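Local coordinates for ATP-binding protein (Mycobacterium tuberculosis, PDB 5UKV), which is the sensor histidine kinase PhoR, here its dimerization and histidine phosphotransfer domain, and probably autophosphorylates a histidine with ATP in two-component signalling, at the interface of chains A and B. Numbering follows the deposited sequence. Chains: chain A/B, ATP-binding protein.

The interface of chains A and B. Residues chain A 29, 32-33; chain B 58-59, 61-62, 65.
A:Leu29 points its two methyl groups at the backbone of helix 47-73 of the partner chain, within the helical bundle through which the DHp domain of this sensor kinase dimerizes. The apolar contacts centre on this leucine. Its CD1 rests on the peptide joining B:Met61 and B:Gly62, 3.5 Å from the glycine N and 3.7 Å from its CA. The same CD1 is flanked by CB of the selenomethionine B:Met61 at 3.8 Å and, farther along the helix, by CG2 of B:Val65. CD2 forks towards the preceding turn, 3.9 Å from CA of B:Ala58, and the CE methyl of B:Met61, whose chain bends at chi3 (-90°), closes in on it. A:Ile32 adds a looser contact at the margin, its CG2 facing CB of B:Ala58.

A:Arg33 is poorly ordered, and all its contacts should be read with caution. As modelled, its aliphatic stem packs on the B:Ala58 methyl beside A:Leu29, roughly at right angles to the leucine's approach, with CG 3.4 Å from the alanine CB. The chain runs extended through CD (chi2 -179°), then bends at chi3 (95°), laying the guanidinium across the backbone of B:Ser59. One face of that flat group is covered at its centre by the serine CA, 3.8 Å from CZ.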
ATOM      1  N   LEU A  29       2.577  -4.606  -5.197  1.00 26.85           N
ATOM      2  CA  LEU A  29       3.458  -5.000  -4.135  1.00 26.60           C
ATOM      3  C   LEU A  29       4.083  -6.370  -4.238  1.00 27.67           C
ATOM      4  O   LEU A  29       5.227  -6.605  -3.766  1.00 27.22           O
ATOM      5  CB  LEU A  29       2.723  -5.072  -2.758  1.00 29.20           C
ATOM      6  CG  LEU A  29       3.094  -4.182  -1.680  1.00 36.88           C
ATOM      7  CD1 LEU A  29       2.220  -4.298  -0.403  1.00 36.69           C
ATOM      8  CD2 LEU A  29       4.617  -4.169  -1.465  1.00 37.63           C
ATOM      9  N   ILE A  32       7.043  -6.171  -6.626  1.00 23.55           N
ATOM     10  CA  ILE A  32       8.192  -5.651  -6.006  1.00 23.33           C
ATOM     11  C   ILE A  32       8.837  -6.717  -5.113  1.00 24.51           C
ATOM     12  O   ILE A  32      10.063  -6.985  -5.181  1.00 26.14           O
ATOM     13  CB  ILE A  32       7.833  -4.383  -5.238  1.00 21.80           C
ATOM     14  CG1 ILE A  32       7.383  -3.246  -6.142  1.00 22.49           C
ATOM     15  CG2 ILE A  32       9.032  -3.973  -4.415  1.00 22.64           C
ATOM     16  CD1 ILE A  32       6.427  -2.203  -5.566  1.00 24.44           C
ATOM     17  N   ARG A  33       8.043  -7.364  -4.282  1.00 23.47           N
ATOM     18  CA  ARG A  33       8.566  -8.391  -3.408  1.00 24.77           C
ATOM     19  C   ARG A  33       9.150  -9.592  -4.129  1.00 24.63           C
ATOM     20  O   ARG A  33      10.196 -10.015  -3.808  1.00 25.59           O
ATOM     21  CB  ARG A  33       7.510  -8.875  -2.453  1.00 31.42           C
ATOM     22  CG  ARG A  33       7.221  -7.940  -1.320  1.00 40.49           C
ATOM     23  CD  ARG A  33       6.173  -8.501  -0.405  1.00 47.13           C
ATOM     24  NE  ARG A  33       6.801  -9.177   0.702  1.00 58.57           N
ATOM     25  CZ  ARG A  33       6.151  -9.480   1.808  1.00 62.41           C
ATOM     26  NH1 ARG A  33       4.871  -9.172   1.881  1.00 57.11           N
ATOM     27  NH2 ARG A  33       6.769 -10.071   2.815  1.00 69.42           N
TER
ATOM     28  N   ALA B  58       8.944  -3.276   1.251  1.00 24.36           N
ATOM     29  CA  ALA B  58       7.871  -4.033   0.670  1.00 24.53           C
ATOM     30  C   ALA B  58       7.190  -4.937   1.694  1.00 25.62           C
ATOM     31  O   ALA B  58       5.971  -5.031   1.715  1.00 24.63           O
ATOM     32  CB  ALA B  58       8.330  -4.847  -0.489  1.00 25.13           C
ATOM     33  N   SER B  59       7.959  -5.504   2.600  1.00 26.03           N
ATOM     34  CA  SER B  59       7.364  -6.356   3.623  1.00 27.72           C
ATOM     35  C   SER B  59       6.510  -5.533   4.566  1.00 28.27           C
ATOM     36  O   SER B  59       5.468  -5.972   5.016  1.00 28.53           O
ATOM     37  CB  SER B  59       8.520  -7.038   4.392  1.00 32.43           C
ATOM     38  OG  SER B  59       8.099  -7.378   5.718  1.00 41.47           O
HETATM   39  N   MSE B  61       4.979  -2.697   3.870  1.00 23.26           N
HETATM   40  CA  MSE B  61       3.835  -2.303   3.117  1.00 21.54           C
HETATM   41  C   MSE B  61       2.847  -3.471   3.088  1.00 22.61           C
HETATM   42  O   MSE B  61       1.665  -3.260   3.253  1.00 20.98           O
HETATM   43  CB  MSE B  61       4.230  -1.823   1.717  1.00 22.83           C
HETATM   44  CG  MSE B  61       5.134  -0.595   1.627  1.00 23.59           C
HETATM   45 SE   MSE B  61       5.092   0.221  -0.153  1.00 30.47          SE
HETATM   46  CE  MSE B  61       6.551  -0.799  -0.876  1.00 28.13           C
ATOM     47  N   GLY B  62       3.331  -4.681   2.920  1.00 22.08           N
ATOM     48  CA  GLY B  62       2.472  -5.901   2.936  1.00 22.90           C
ATOM     49  C   GLY B  62       1.629  -5.955   4.187  1.00 23.29           C
ATOM     50  O   GLY B  62       0.485  -6.327   4.178  1.00 20.48           O
ATOM     51  N   VAL B  65      -1.135  -3.194   4.104  1.00 19.81           N
ATOM     52  CA  VAL B  65      -2.186  -3.586   3.219  1.00 20.87           C
ATOM     53  C   VAL B  65      -3.075  -4.706   3.842  1.00 21.85           C
ATOM     54  O   VAL B  65      -4.299  -4.643   3.819  1.00 20.99           O
ATOM     55  CB  VAL B  65      -1.637  -3.915   1.825  1.00 24.14           C
ATOM     56  CG1 VAL B  65      -2.728  -4.481   0.958  1.00 24.84           C
ATOM     57  CG2 VAL B  65      -0.986  -2.601   1.174  1.00 25.39           C
TER